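Local coordinates for PKS (PDB 4OQJ), which probably catalyses decarboxylative carbon-carbon bond formation on carrier-protein-bound acyl chains, as a ketosynthase of a modular polyketide synthase making the antibiotic oxazolomycin, at residues A117-Y123 and A262-K266; D274-H279 and V689-P693. Residue numbers count along the deposited sequence, not the author numbering.

Contact 1: residues A117-Y123 and A262-K266; sequences ALERAGY and AVVLK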
# COMPACT_ATOMS: atom_id res chain seq x y z
N ALA A 117 -4.93 19.89 -4.48
CA ALA A 117 -3.72 19.47 -5.18
C ALA A 117 -3.98 19.28 -6.67
O ALA A 117 -3.16 19.67 -7.51
CB ALA A 117 -3.16 18.19 -4.57
N LEU A 118 -5.13 18.70 -7.00
CA LEU A 118 -5.50 18.49 -8.40
C LEU A 118 -5.82 19.83 -9.07
O LEU A 118 -5.43 20.07 -10.21
CB LEU A 118 -6.70 17.55 -8.50
CG LEU A 118 -6.32 16.08 -8.28
CD1 LEU A 118 -7.52 15.26 -7.88
CD2 LEU A 118 -5.69 15.53 -9.54
N GLU A 119 -6.50 20.72 -8.35
CA GLU A 119 -6.69 22.07 -8.83
C GLU A 119 -5.37 22.78 -9.15
O GLU A 119 -5.25 23.41 -10.18
CB GLU A 119 -7.46 22.89 -7.80
CG GLU A 119 -8.96 22.80 -7.93
CD GLU A 119 -9.63 23.82 -7.04
OE1 GLU A 119 -9.21 23.93 -5.86
OE2 GLU A 119 -10.58 24.49 -7.51
N ARG A 120 -4.39 22.69 -8.25
CA ARG A 120 -3.13 23.37 -8.50
C ARG A 120 -2.42 22.73 -9.68
O ARG A 120 -1.76 23.43 -10.45
CB ARG A 120 -2.25 23.36 -7.24
CG ARG A 120 -0.90 24.01 -7.42
CD ARG A 120 -0.31 24.40 -6.08
NE ARG A 120 -1.05 25.49 -5.43
CZ ARG A 120 -1.95 25.33 -4.45
NH1 ARG A 120 -2.55 26.40 -3.93
NH2 ARG A 120 -2.24 24.13 -3.97
N ALA A 121 -2.57 21.42 -9.84
CA ALA A 121 -2.00 20.72 -11.00
C ALA A 121 -2.67 21.12 -12.30
O ALA A 121 -2.05 21.09 -13.36
CB ALA A 121 -2.10 19.21 -10.81
N GLY A 122 -3.95 21.50 -12.22
CA GLY A 122 -4.70 21.95 -13.37
C GLY A 122 -5.56 20.86 -14.00
O GLY A 122 -5.96 21.00 -15.15
N TYR A 123 -5.87 19.80 -13.25
CA TYR A 123 -6.67 18.68 -13.76
C TYR A 123 -7.99 18.51 -13.01
O TYR A 123 -8.01 18.40 -11.79
CB TYR A 123 -5.87 17.38 -13.72
CG TYR A 123 -4.82 17.32 -14.81
CD1 TYR A 123 -3.54 17.84 -14.61
CD2 TYR A 123 -5.13 16.81 -16.06
CE1 TYR A 123 -2.59 17.82 -15.62
CE2 TYR A 123 -4.20 16.80 -17.08
CZ TYR A 123 -2.93 17.30 -16.85
OH TYR A 123 -2.02 17.27 -17.88
N ALA A 262 -0.63 16.67 0.23
CA ALA A 262 -0.73 15.79 -0.93
C ALA A 262 0.10 16.32 -2.10
O ALA A 262 0.28 17.53 -2.27
CB ALA A 262 -2.19 15.63 -1.36
N VAL A 263 0.63 15.39 -2.88
CA VAL A 263 1.28 15.72 -4.13
C VAL A 263 0.62 14.95 -5.26
O VAL A 263 0.05 13.88 -5.05
CB VAL A 263 2.79 15.40 -4.10
CG1 VAL A 263 3.48 16.23 -3.03
CG2 VAL A 263 3.04 13.89 -3.85
N VAL A 264 0.68 15.53 -6.46
CA VAL A 264 0.18 14.92 -7.69
C VAL A 264 1.38 14.57 -8.55
O VAL A 264 2.21 15.43 -8.84
CB VAL A 264 -0.77 15.87 -8.43
CG1 VAL A 264 -1.30 15.24 -9.73
CG2 VAL A 264 -1.91 16.30 -7.54
N LEU A 265 1.48 13.30 -8.95
CA LEU A 265 2.66 12.75 -9.61
C LEU A 265 2.30 12.26 -11.01
O LEU A 265 1.19 11.78 -11.24
CB LEU A 265 3.24 11.60 -8.79
CG LEU A 265 3.54 11.97 -7.33
CD1 LEU A 265 4.00 10.75 -6.54
CD2 LEU A 265 4.59 13.07 -7.25
N LYS A 266 3.25 12.39 -11.93
CA LYS A 266 3.09 12.00 -13.33
C LYS A 266 4.48 11.74 -13.91
O LYS A 266 5.43 12.39 -13.50
CB LYS A 266 2.39 13.12 -14.11
CG LYS A 266 2.12 12.80 -15.59
CD LYS A 266 1.64 14.04 -16.35
CE LYS A 266 0.26 13.87 -16.92
NZ LYS A 266 -0.18 15.02 -17.77

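Contact 2: residues D274-H279 and V689-P693; sequences DGDTVH and VRRVP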
# COMPACT_ATOMS: atom_id res chain seq x y z
N ASP A 274 2.64 17.19 -22.05
CA ASP A 274 1.30 17.75 -21.87
C ASP A 274 1.34 19.23 -21.50
O ASP A 274 0.30 19.89 -21.47
CB ASP A 274 0.53 16.98 -20.78
CG ASP A 274 0.27 15.54 -21.17
OD1 ASP A 274 0.41 15.22 -22.37
OD2 ASP A 274 -0.08 14.73 -20.27
N GLY A 275 2.53 19.74 -21.20
CA GLY A 275 2.68 21.14 -20.87
C GLY A 275 2.38 21.48 -19.42
O GLY A 275 2.11 22.65 -19.11
N ASP A 276 2.42 20.49 -18.52
CA ASP A 276 2.15 20.74 -17.11
C ASP A 276 3.25 21.58 -16.43
O ASP A 276 4.38 21.62 -16.89
CB ASP A 276 2.00 19.42 -16.34
CG ASP A 276 0.92 18.52 -16.91
OD1 ASP A 276 -0.08 19.03 -17.46
OD2 ASP A 276 1.08 17.29 -16.81
N THR A 277 2.91 22.23 -15.33
CA THR A 277 3.93 22.83 -14.48
C THR A 277 4.65 21.73 -13.69
O THR A 277 4.00 20.92 -13.01
CB THR A 277 3.32 23.84 -13.51
OG1 THR A 277 2.82 24.96 -14.27
CG2 THR A 277 4.36 24.34 -12.52
N VAL A 278 5.97 21.66 -13.80
CA VAL A 278 6.77 20.72 -13.01
C VAL A 278 7.37 21.47 -11.82
O VAL A 278 8.14 22.41 -11.99
CB VAL A 278 7.88 20.07 -13.87
CG1 VAL A 278 8.69 19.06 -13.06
CG2 VAL A 278 7.26 19.38 -15.09
N HIS A 279 6.96 21.09 -10.62
CA HIS A 279 7.43 21.75 -9.40
C HIS A 279 8.78 21.18 -8.95
O HIS A 279 9.61 21.88 -8.36
CB HIS A 279 6.39 21.59 -8.29
CG HIS A 279 5.13 22.35 -8.54
ND1 HIS A 279 4.18 21.93 -9.45
CD2 HIS A 279 4.67 23.51 -8.02
CE1 HIS A 279 3.19 22.80 -9.47
NE2 HIS A 279 3.45 23.76 -8.61
N VAL A 689 -1.55 23.48 -24.60
CA VAL A 689 -2.08 23.85 -23.30
C VAL A 689 -0.94 23.91 -22.28
O VAL A 689 -0.07 23.05 -22.27
CB VAL A 689 -3.15 22.84 -22.85
CG1 VAL A 689 -3.58 23.10 -21.42
CG2 VAL A 689 -4.34 22.87 -23.81
N ARG A 690 -0.95 24.94 -21.43
CA ARG A 690 -0.02 25.03 -20.32
C ARG A 690 -0.79 25.21 -19.02
O ARG A 690 -1.43 26.24 -18.82
CB ARG A 690 0.96 26.19 -20.51
CG ARG A 690 1.86 26.04 -21.71
CD ARG A 690 3.02 25.11 -21.43
NE ARG A 690 3.95 25.08 -22.56
CZ ARG A 690 3.77 24.35 -23.66
NH1 ARG A 690 4.67 24.40 -24.63
NH2 ARG A 690 2.71 23.56 -23.78
N ARG A 691 -0.76 24.20 -18.16
CA ARG A 691 -1.43 24.29 -16.86
C ARG A 691 -0.54 25.00 -15.84
O ARG A 691 0.64 24.67 -15.72
CB ARG A 691 -1.80 22.90 -16.36
CG ARG A 691 -2.97 22.32 -17.09
CD ARG A 691 -3.14 20.87 -16.77
NE ARG A 691 -4.39 20.36 -17.30
CZ ARG A 691 -4.58 20.01 -18.57
NH1 ARG A 691 -3.60 20.13 -19.46
NH2 ARG A 691 -5.76 19.55 -18.94
N VAL A 692 -1.10 25.95 -15.10
CA VAL A 692 -0.30 26.72 -14.13
C VAL A 692 -1.03 26.84 -12.80
O VAL A 692 -2.27 26.82 -12.77
CB VAL A 692 0.02 28.14 -14.66
CG1 VAL A 692 0.82 28.05 -15.95
CG2 VAL A 692 -1.27 28.94 -14.91
N PRO A 693 -0.28 26.99 -11.70
CA PRO A 693 -0.90 27.17 -10.38
C PRO A 693 -1.75 28.43 -10.28
O PRO A 693 -1.25 29.52 -10.54
CB PRO A 693 0.30 27.25 -9.43
CG PRO A 693 1.41 26.61 -10.15
CD PRO A 693 1.19 26.92 -11.60
O HOH W 1 -0.95 21.03 -19.23
O HOH W 2 -2.14 19.20 -22.24
O HOH W 3 2.78 25.05 -17.52

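Contact 1: residues A117-Y123 and A262-K266
The end of helix 105-121 lies against strand 259-267 in the N-terminal half of the thiolase fold, where helices cover a mixed beta-sheet. The axes of 117-121 and 262-266 approach to 8.1 Å and cross at -47°, close enough for small side chains to set the spacing. Strand alternation sends Ala262, Val264 and Lys266 toward the helix and Val263 away from it. Val264 is the main bump: its CG2 enters the hollow formed by Ala117 and Leu118, 3.7 Å from Ala117 CB, 3.6 Å from Ala117 O and 4.3 Å from Leu118 CD2. One turn along, Ala121 CB packs against both methyls of Val264, 4.2 Å from its CG1 and 4.4 Å from its CG2. Beside the closest backbone approach, Ala117 CA to Val263 CA at 6.3 Å, two short side chains meet: Ala117 CB lies 4.2 Å from Ala262 CB. Met214 and Leu216 of the adjacent strand 214-221 extend the apolar floor under Leu118.

The helix then stops in a Schellman motif. Gly122, with phi at 97°, is its C-prime residue; Tyr123 N bonds to Leu118 O at 3.1 Å, and Gly122 N bonds weakly to Glu119 O. This turn directs Tyr123 back toward the strand, where its OH hydrogen-bonds Asp276 OD1 and Lys266, also salt-bridged to Asp274 and Asp276, donates from NZ to Tyr123 OH at 2.9 Å.

Contact 2: residues D274-H279 and V689-P693
Thr277 OG1 donates a 2.6 Å hydrogen bond to Arg691 O, the shortest polar link between the distant segment 689-693 and the ketosynthase loop that leaves helix 268-274 through a Schellman motif at Gly275. Their end-to-end directions lie 20° apart, but without a regular ladder: Arg691 N reaches Gly275 O only weakly, at 3.4 Å. Water 1 donates to Asp274 O and Asp276 OD1 and accepts from Arg691 NH1, each at 2.8 Å, while water 3 joins Gly275 O to Arg691 O. Asp276 OD1 also bonds Tyr123 OH, and Arg691 NE bonds Gly122 O.

Gly275 has phi at 84°; a CB there would clash with Val689 O and Arg690 NH2. Without one, Gly275 CA comes within 3.6 Å of Val689 O, and Arg690 CA makes a CA-H...O contact with Gly275 O at 3.4 Å. Helix 496-505 also meets 689-693, Gln501 OE1 and Thr502 OG1 accepting from Arg690 N and Val692 N. Packing closes the far end, with His279 NE2 3.8 Å from Pro693 CG.

Contact 1 and contact 2 have centres 10 Å apart and share a polar seam. Lys266 NZ forms a 2.5 Å salt bridge with Asp274 OD2, and Tyr123 OH probably hydrogen-bonds Asp276 OD1 at 2.7 Å, so the helix-on-sheet packing of contact 1 continues directly into the loop of contact 2. Arg691 ties in the late segment: its CD packs 3.3 Å from Tyr123 CE1, it makes a cation-pi interaction with that ring, and its NE bonds Gly122 O. Residues 689-693 thus return to the ketosynthase core, linking both Schellman turns, Gly122 and Gly275. Neither contact includes the potassium-binding residues Ser292 and Lys294.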